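Long-range contacts in amine oxidase (Emericella nidulans, PDB 3PGB), which is a copper- and topaquinone-containing amine oxidase that probably oxidises primary amines to aldehydes, releasing ammonia and hydrogen peroxide: residues N548-L553 and V602-P607; D541-G546 and Q685-V690. All coordinates share one frame; numbering follows the deposited sequence.

In the fold
Interactions 1 and 2 lie side by side, their centres about 8 Å apart, in the large β-rich enzyme domain. Along the chain, D541-G546 leads almost directly into N548-L553, then come V602-P607 and finally Q685-V690, so interaction 1 falls between the two halves of interaction 2. Strand 548-562 pairs with both 597-603 and 686-698. The two contacts also touch: N549 OD1 probably bonds to I544 N, and T550 OG1 to Q685 OE1. Strands 532-542 and 686-698, which, with D543 just beyond the first, supply the protein ligands of the calcium ion, also bear the copper ligands H532, H534 and H698, so one strand pair runs between the calcium and copper sites.

Interaction 1. Residues N548-L553 and V602-P607; sequences NNTIEL and VNQDKP. With NAG (2-acetamido-2-deoxy-beta-D-glucopyranose), chain C.
T550 and V602 form an antiparallel hydrogen-bonded pair. T550 N donates to V602 O at 2.7 Å. V602 N returns the bond to T550 O at 2.8 Å, and both are nearly straight.

A side-chain bond extends the pairing on the face that carries T550 and V602. Q604 is extended as far as CD (chi2 -176°), and its amide NE2 donates to T550 OG1 at 2.8 Å. The hydroxyl lies almost in the plane of the Q604 amide, while Q685 OE1 is a second partner of this buried oxygen. Packing beside these bonds is close: V602 CG2, between the backbone N and the carbonyl carbon, comes to 3.2 Å from T550 O.

A type I turn from N603 to K606 follows the pairing of strand 597-603 with the start of strand 548-562 in the β-sandwich of the copper amine oxidase catalytic domain. The turn begins with an Asx turn, in which N603 OD1 accepts from D605 N at 2.8 Å. N603 and N549 cross at about a right angle, their amide planes 58° apart, and N549 ND2 approaches N603 CB to 3.7 Å. N549 OD1 accepts from I544 N, and ND2 makes a weak bond to G546 O.

At the solvent side the bonding involves sugar and water. D605 OD1 accepts from O6 of the glycan's NAG at a short 2.5 Å; OD2 accepts from Q685 NE2 and from a water that N548 ND2 reaches only weakly.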
ATOM      1  N   ASN A 548     -11.837  28.522  -3.541  1.00 16.76           N
ATOM      2  CA  ASN A 548     -12.122  28.737  -2.108  1.00 16.96           C
ATOM      3  C   ASN A 548     -12.408  27.419  -1.361  1.00 16.70           C
ATOM      4  O   ASN A 548     -13.539  26.924  -1.380  1.00 16.94           O
ATOM      5  CB  ASN A 548     -13.290  29.731  -1.922  1.00 17.11           C
ATOM      6  CG  ASN A 548     -12.957  31.153  -2.413  1.00 17.67           C
ATOM      7  OD1 ASN A 548     -11.791  31.537  -2.521  1.00 18.40           O
ATOM      8  ND2 ASN A 548     -13.995  31.942  -2.688  1.00 18.54           N
ATOM      9  N   ASN A 549     -11.375  26.863  -0.713  1.00 16.12           N
ATOM     10  CA  ASN A 549     -11.468  25.585   0.013  1.00 15.54           C
ATOM     11  C   ASN A 549     -11.087  25.675   1.502  1.00 15.32           C
ATOM     12  O   ASN A 549     -10.550  26.691   1.958  1.00 15.10           O
ATOM     13  CB  ASN A 549     -10.565  24.542  -0.648  1.00 15.29           C
ATOM     14  CG  ASN A 549     -10.964  24.232  -2.076  1.00 15.18           C
ATOM     15  OD1 ASN A 549     -10.168  23.680  -2.841  1.00 14.00           O
ATOM     16  ND2 ASN A 549     -12.194  24.578  -2.448  1.00 14.54           N
ATOM     17  N   THR A 550     -11.366  24.597   2.244  1.00 14.88           N
ATOM     18  CA  THR A 550     -10.953  24.460   3.645  1.00 14.75           C
ATOM     19  C   THR A 550     -10.482  23.036   3.934  1.00 14.41           C
ATOM     20  O   THR A 550     -11.020  22.082   3.380  1.00 14.53           O
ATOM     21  CB  THR A 550     -12.111  24.780   4.620  1.00 14.87           C
ATOM     22  OG1 THR A 550     -12.703  26.040   4.281  1.00 15.47           O
ATOM     23  CG2 THR A 550     -11.607  24.821   6.065  1.00 14.25           C
ATOM     24  N   ILE A 551      -9.485  22.892   4.803  1.00 14.04           N
ATOM     25  CA  ILE A 551      -9.056  21.576   5.258  1.00 13.94           C
ATOM     26  C   ILE A 551      -9.877  21.176   6.473  1.00 14.17           C
ATOM     27  O   ILE A 551      -9.952  21.926   7.437  1.00 14.20           O
ATOM     28  CB  ILE A 551      -7.571  21.545   5.652  1.00 13.74           C
ATOM     29  CG1 ILE A 551      -6.679  21.834   4.438  1.00 13.54           C
ATOM     30  CG2 ILE A 551      -7.223  20.206   6.277  1.00 13.26           C
ATOM     31  CD1 ILE A 551      -6.935  20.957   3.236  1.00 12.91           C
ATOM     32  N   GLU A 552     -10.506  20.005   6.418  1.00 14.42           N
ATOM     33  CA  GLU A 552     -11.247  19.483   7.558  1.00 14.49           C
ATOM     34  C   GLU A 552     -10.557  18.222   8.036  1.00 14.62           C
ATOM     35  O   GLU A 552     -10.191  17.368   7.227  1.00 14.36           O
ATOM     36  CB  GLU A 552     -12.698  19.171   7.202  1.00 14.40           C
ATOM     37  CG  GLU A 552     -13.542  18.805   8.427  1.00 14.91           C
ATOM     38  CD  GLU A 552     -15.001  18.530   8.105  1.00 16.01           C
ATOM     39  OE1 GLU A 552     -15.848  18.608   9.024  1.00 17.09           O
ATOM     40  OE2 GLU A 552     -15.310  18.231   6.934  1.00 17.25           O
ATOM     41  N   LEU A 553     -10.375  18.127   9.350  1.00 14.75           N
ATOM     42  CA  LEU A 553      -9.847  16.926   9.979  1.00 14.97           C
ATOM     43  C   LEU A 553     -11.022  16.188  10.588  1.00 15.33           C
ATOM     44  O   LEU A 553     -11.747  16.740  11.421  1.00 15.54           O
ATOM     45  CB  LEU A 553      -8.815  17.271  11.055  1.00 14.70           C
ATOM     46  CG  LEU A 553      -7.648  18.156  10.604  1.00 14.18           C
ATOM     47  CD1 LEU A 553      -6.757  18.518  11.791  1.00 13.56           C
ATOM     48  CD2 LEU A 553      -6.847  17.474   9.508  1.00 12.83           C
ATOM     49  N   VAL A 602     -11.923  20.320   1.429  1.00 17.84           N
ATOM     50  CA  VAL A 602     -13.349  20.524   1.150  1.00 18.00           C
ATOM     51  C   VAL A 602     -13.676  21.959   0.748  1.00 18.28           C
ATOM     52  O   VAL A 602     -12.857  22.864   0.903  1.00 18.48           O
ATOM     53  CB  VAL A 602     -14.229  20.166   2.374  1.00 17.86           C
ATOM     54  CG1 VAL A 602     -13.853  18.809   2.933  1.00 17.55           C
ATOM     55  CG2 VAL A 602     -14.117  21.233   3.445  1.00 17.61           C
ATOM     56  N   ASN A 603     -14.884  22.153   0.230  1.00 18.57           N
ATOM     57  CA  ASN A 603     -15.407  23.486  -0.040  1.00 18.88           C
ATOM     58  C   ASN A 603     -16.678  23.681   0.770  1.00 19.45           C
ATOM     59  O   ASN A 603     -17.727  23.120   0.443  1.00 19.44           O
ATOM     60  CB  ASN A 603     -15.682  23.681  -1.530  1.00 18.75           C
ATOM     61  CG  ASN A 603     -16.120  25.096  -1.863  1.00 18.16           C
ATOM     62  OD1 ASN A 603     -16.647  25.810  -1.015  1.00 17.81           O
ATOM     63  ND2 ASN A 603     -15.910  25.501  -3.107  1.00 17.71           N
ATOM     64  N   GLN A 604     -16.572  24.478   1.831  1.00 20.06           N
ATOM     65  CA  GLN A 604     -17.689  24.703   2.739  1.00 20.63           C
ATOM     66  C   GLN A 604     -18.846  25.450   2.092  1.00 20.98           C
ATOM     67  O   GLN A 604     -19.966  25.367   2.565  1.00 21.23           O
ATOM     68  CB  GLN A 604     -17.229  25.474   3.971  1.00 20.77           C
ATOM     69  CG  GLN A 604     -16.246  24.740   4.851  1.00 20.57           C
ATOM     70  CD  GLN A 604     -15.919  25.530   6.098  1.00 21.14           C
ATOM     71  OE1 GLN A 604     -16.696  25.544   7.056  1.00 21.82           O
ATOM     72  NE2 GLN A 604     -14.769  26.208   6.093  1.00 20.65           N
ATOM     73  N   ASP A 605     -18.570  26.184   1.019  1.00 21.60           N
ATOM     74  CA  ASP A 605     -19.596  26.959   0.318  1.00 21.73           C
ATOM     75  C   ASP A 605     -20.336  26.137  -0.734  1.00 22.10           C
ATOM     76  O   ASP A 605     -21.279  26.635  -1.355  1.00 22.26           O
ATOM     77  CB  ASP A 605     -18.967  28.198  -0.327  1.00 21.63           C
ATOM     78  CG  ASP A 605     -18.365  29.149   0.700  1.00 21.44           C
ATOM     79  OD1 ASP A 605     -18.727  29.038   1.890  1.00 20.03           O
ATOM     80  OD2 ASP A 605     -17.538  30.011   0.318  1.00 21.36           O
ATOM     81  N   LYS A 606     -19.917  24.886  -0.933  1.00 22.34           N
ATOM     82  CA  LYS A 606     -20.592  23.981  -1.864  1.00 22.58           C
ATOM     83  C   LYS A 606     -20.921  22.645  -1.186  1.00 22.25           C
ATOM     84  O   LYS A 606     -20.390  21.605  -1.563  1.00 22.16           O
ATOM     85  CB  LYS A 606     -19.725  23.760  -3.106  1.00 22.77           C
ATOM     86  CG  LYS A 606     -19.609  24.983  -4.027  1.00 24.15           C
ATOM     87  CD  LYS A 606     -20.768  25.072  -5.023  1.00 25.70           C
ATOM     88  CE  LYS A 606     -20.497  26.105  -6.118  1.00 27.12           C
ATOM     89  NZ  LYS A 606     -19.320  25.756  -6.988  1.00 27.55           N
ATOM     90  N   PRO A 607     -21.818  22.672  -0.189  1.00 21.90           N
ATOM     91  CA  PRO A 607     -22.220  21.440   0.469  1.00 21.68           C
ATOM     92  C   PRO A 607     -23.190  20.643  -0.393  1.00 21.55           C
ATOM     93  O   PRO A 607     -23.837  21.210  -1.269  1.00 21.36           O
ATOM     94  CB  PRO A 607     -22.929  21.944   1.723  1.00 21.75           C
ATOM     95  CG  PRO A 607     -23.564  23.224   1.280  1.00 21.83           C
ATOM     96  CD  PRO A 607     -22.611  23.827   0.276  1.00 21.95           C
TER
HETATM   97  C1  NAG C   1     -15.171  30.307   7.475  1.00 27.91           C
HETATM   98  C2  NAG C   1     -15.816  31.509   8.141  1.00 29.61           C
HETATM   99  C3  NAG C   1     -17.287  31.181   8.360  1.00 29.96           C
HETATM  100  C4  NAG C   1     -17.974  30.869   7.033  1.00 30.37           C
HETATM  101  C5  NAG C   1     -17.156  29.903   6.171  1.00 29.51           C
HETATM  102  C6  NAG C   1     -17.544  30.077   4.713  1.00 29.69           C
HETATM  103  C7  NAG C   1     -14.767  33.007   9.796  1.00 31.45           C
HETATM  104  C8  NAG C   1     -14.108  33.099  11.145  1.00 31.05           C
HETATM  105  N2  NAG C   1     -15.158  31.787   9.410  1.00 30.67           N
HETATM  106  O3  NAG C   1     -17.921  32.273   8.982  1.00 29.09           O
HETATM  107  O4  NAG C   1     -19.237  30.275   7.288  1.00 32.11           O
HETATM  108  O5  NAG C   1     -15.757  30.087   6.214  1.00 28.68           O
HETATM  109  O6  NAG C   1     -18.498  29.096   4.413  1.00 30.91           O
HETATM  110  O7  NAG C   1     -14.923  34.025   9.120  1.00 32.27           O
HETATM  111  O   HOH W   1     -16.887  30.196  -2.299  1.00 20.69           O

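Interaction 2. Residues D541-G546 and Q685-V690; sequences DFDILG and QTDLVV. With CA (calcium ion), chain F.
D543 and D687 cross obliquely at a calcium ion, their carboxylate planes turned 78° apart. Each gives it one oxygen: D543 OD1 and D687 OD1 are adjacent ligands, 3.4 Å apart, and the cation they share probably offsets the repulsion between them. D541 reaches the same ion at the end of its strand: CG is anti to the backbone N (chi1 -172°), and OD1 binds calcium at 2.4 Å.

Two main-chain oxygens and a water complete the shell. F542 O binds at 2.5 Å and lies roughly opposite D687 OD1; L688 O lies opposite D543 OD1, and the water opposite D541 OD1. The result is close to an octahedron in which two of the three axes run from one segment to the other. The water also accepts from L688 N at 3.1 Å, which ties its position to the strand.

Such a calcium site, built from an Asp-X-Asp sequence, with the carbonyl of its middle residue, and from a further Asp with the carbonyl of the next residue, is a known feature of the copper amine oxidase catalytic domain. Here it joins the end of strand 532-542 to the start of its antiparallel neighbour 686-698. The second carboxylate oxygens, OD2 of D541, D543 and D687, all form salt bridges with K114, so calcium and lysine together probably offset the three negative charges.

Beyond the ion the contact becomes apolar. While its carbonyl faces calcium, F542 brings ring atom CD2 to 4.0 Å from V690 CG2. F719 meets the same ring edge-to-face.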
ATOM      1  N   ASP A 541      -2.285  21.307  -5.547  1.00 15.21           N
ATOM      2  CA  ASP A 541      -3.123  22.502  -5.525  1.00 15.13           C
ATOM      3  C   ASP A 541      -4.574  22.139  -5.811  1.00 15.09           C
ATOM      4  O   ASP A 541      -5.086  22.407  -6.902  1.00 15.13           O
ATOM      5  CB  ASP A 541      -2.612  23.534  -6.542  1.00 15.16           C
ATOM      6  CG  ASP A 541      -3.327  24.874  -6.436  1.00 15.25           C
ATOM      7  OD1 ASP A 541      -4.166  25.056  -5.531  1.00 15.17           O
ATOM      8  OD2 ASP A 541      -3.051  25.753  -7.275  1.00 16.21           O
ATOM      9  N   PHE A 542      -5.239  21.537  -4.829  1.00 14.93           N
ATOM     10  CA  PHE A 542      -6.659  21.217  -4.962  1.00 14.93           C
ATOM     11  C   PHE A 542      -7.471  22.498  -5.072  1.00 14.98           C
ATOM     12  O   PHE A 542      -7.307  23.395  -4.249  1.00 15.33           O
ATOM     13  CB  PHE A 542      -7.175  20.438  -3.746  1.00 15.06           C
ATOM     14  CG  PHE A 542      -6.560  19.087  -3.584  1.00 14.35           C
ATOM     15  CD1 PHE A 542      -7.127  17.979  -4.186  1.00 14.18           C
ATOM     16  CD2 PHE A 542      -5.420  18.925  -2.827  1.00 14.08           C
ATOM     17  CE1 PHE A 542      -6.559  16.737  -4.041  1.00 14.18           C
ATOM     18  CE2 PHE A 542      -4.853  17.693  -2.676  1.00 14.50           C
ATOM     19  CZ  PHE A 542      -5.420  16.594  -3.288  1.00 14.44           C
ATOM     20  N   ASP A 543      -8.336  22.587  -6.078  1.00 14.96           N
ATOM     21  CA  ASP A 543      -9.327  23.658  -6.162  1.00 14.98           C
ATOM     22  C   ASP A 543     -10.703  23.012  -6.223  1.00 15.19           C
ATOM     23  O   ASP A 543     -11.348  22.984  -7.279  1.00 15.68           O
ATOM     24  CB  ASP A 543      -9.093  24.533  -7.398  1.00 14.96           C
ATOM     25  CG  ASP A 543      -7.849  25.406  -7.283  1.00 15.43           C
ATOM     26  OD1 ASP A 543      -7.270  25.539  -6.179  1.00 16.01           O
ATOM     27  OD2 ASP A 543      -7.450  25.978  -8.315  1.00 15.67           O
ATOM     28  N   ILE A 544     -11.160  22.498  -5.084  1.00 15.10           N
ATOM     29  CA  ILE A 544     -12.378  21.691  -5.058  1.00 15.07           C
ATOM     30  C   ILE A 544     -13.602  22.563  -5.337  1.00 15.10           C
ATOM     31  O   ILE A 544     -13.960  23.428  -4.533  1.00 14.86           O
ATOM     32  CB  ILE A 544     -12.558  20.937  -3.712  1.00 15.06           C
ATOM     33  CG1 ILE A 544     -11.323  20.083  -3.384  1.00 14.82           C
ATOM     34  CG2 ILE A 544     -13.802  20.059  -3.755  1.00 14.56           C
ATOM     35  CD1 ILE A 544     -10.921  19.111  -4.472  1.00 14.89           C
ATOM     36  N   LEU A 545     -14.231  22.325  -6.486  1.00 15.15           N
ATOM     37  CA  LEU A 545     -15.404  23.086  -6.913  1.00 15.12           C
ATOM     38  C   LEU A 545     -15.129  24.596  -6.836  1.00 15.42           C
ATOM     39  O   LEU A 545     -15.982  25.373  -6.408  1.00 15.63           O
ATOM     40  CB  LEU A 545     -16.631  22.694  -6.075  1.00 14.94           C
ATOM     41  CG  LEU A 545     -17.063  21.221  -6.156  1.00 14.41           C
ATOM     42  CD1 LEU A 545     -18.058  20.839  -5.051  1.00 12.92           C
ATOM     43  CD2 LEU A 545     -17.642  20.900  -7.537  1.00 13.75           C
ATOM     44  N   GLY A 546     -13.930  24.992  -7.258  1.00 15.58           N
ATOM     45  CA  GLY A 546     -13.481  26.378  -7.165  1.00 16.01           C
ATOM     46  C   GLY A 546     -12.283  26.518  -6.236  1.00 16.34           C
ATOM     47  O   GLY A 546     -11.950  25.592  -5.499  1.00 16.56           O
ATOM     48  N   GLN A 685     -11.818  28.795   3.748  1.00 19.14           N
ATOM     49  CA  GLN A 685     -12.415  29.110   2.452  1.00 18.99           C
ATOM     50  C   GLN A 685     -11.612  30.137   1.658  1.00 18.81           C
ATOM     51  O   GLN A 685     -12.143  31.146   1.188  1.00 18.96           O
ATOM     52  CB  GLN A 685     -13.876  29.533   2.619  1.00 19.03           C
ATOM     53  CG  GLN A 685     -14.780  28.369   2.963  1.00 19.65           C
ATOM     54  CD  GLN A 685     -14.811  27.319   1.878  1.00 20.15           C
ATOM     55  OE1 GLN A 685     -14.289  26.219   2.051  1.00 20.45           O
ATOM     56  NE2 GLN A 685     -15.423  27.653   0.747  1.00 20.80           N
ATOM     57  N   THR A 686     -10.319  29.863   1.531  1.00 18.62           N
ATOM     58  CA  THR A 686      -9.446  30.588   0.620  1.00 18.41           C
ATOM     59  C   THR A 686      -8.772  29.561  -0.269  1.00 18.16           C
ATOM     60  O   THR A 686      -9.008  28.359  -0.112  1.00 18.02           O
ATOM     61  CB  THR A 686      -8.368  31.399   1.371  1.00 18.49           C
ATOM     62  OG1 THR A 686      -7.373  30.515   1.897  1.00 18.13           O
ATOM     63  CG2 THR A 686      -8.992  32.208   2.507  1.00 19.08           C
ATOM     64  N   ASP A 687      -7.937  30.034  -1.197  1.00 17.73           N
ATOM     65  CA  ASP A 687      -7.192  29.151  -2.091  1.00 17.22           C
ATOM     66  C   ASP A 687      -6.010  28.560  -1.334  1.00 16.77           C
ATOM     67  O   ASP A 687      -5.077  29.267  -0.971  1.00 17.04           O
ATOM     68  CB  ASP A 687      -6.722  29.917  -3.338  1.00 17.23           C
ATOM     69  CG  ASP A 687      -6.123  29.006  -4.414  1.00 17.23           C
ATOM     70  OD1 ASP A 687      -5.765  27.844  -4.106  1.00 16.52           O
ATOM     71  OD2 ASP A 687      -6.017  29.456  -5.578  1.00 16.17           O
ATOM     72  N   LEU A 688      -6.048  27.254  -1.105  1.00 16.31           N
ATOM     73  CA  LEU A 688      -4.980  26.585  -0.362  1.00 15.78           C
ATOM     74  C   LEU A 688      -4.191  25.639  -1.259  1.00 15.28           C
ATOM     75  O   LEU A 688      -4.664  25.225  -2.323  1.00 15.18           O
ATOM     76  CB  LEU A 688      -5.542  25.849   0.867  1.00 15.81           C
ATOM     77  CG  LEU A 688      -6.781  24.967   0.700  1.00 16.41           C
ATOM     78  CD1 LEU A 688      -6.439  23.691  -0.061  1.00 16.23           C
ATOM     79  CD2 LEU A 688      -7.404  24.640   2.064  1.00 16.84           C
ATOM     80  N   VAL A 689      -2.971  25.333  -0.829  1.00 14.77           N
ATOM     81  CA  VAL A 689      -2.132  24.339  -1.477  1.00 14.18           C
ATOM     82  C   VAL A 689      -1.750  23.314  -0.424  1.00 14.00           C
ATOM     83  O   VAL A 689      -1.284  23.674   0.659  1.00 13.97           O
ATOM     84  CB  VAL A 689      -0.849  24.969  -2.042  1.00 14.09           C
ATOM     85  CG1 VAL A 689       0.016  23.911  -2.714  1.00 14.31           C
ATOM     86  CG2 VAL A 689      -1.187  26.066  -3.007  1.00 13.95           C
ATOM     87  N   VAL A 690      -1.965  22.039  -0.727  1.00 13.77           N
ATOM     88  CA  VAL A 690      -1.543  20.965   0.154  1.00 13.37           C
ATOM     89  C   VAL A 690      -0.197  20.446  -0.338  1.00 13.24           C
ATOM     90  O   VAL A 690      -0.075  20.011  -1.476  1.00 12.91           O
ATOM     91  CB  VAL A 690      -2.575  19.839   0.190  1.00 13.46           C
ATOM     92  CG1 VAL A 690      -2.145  18.749   1.170  1.00 13.36           C
ATOM     93  CG2 VAL A 690      -3.937  20.398   0.565  1.00 13.20           C
TER
HETATM   94 CA    CA F 903      -6.094  25.526  -4.236  1.00 15.97          CA
HETATM   95  O   HOH W   2      -8.037  25.443  -2.630  1.00  6.14           O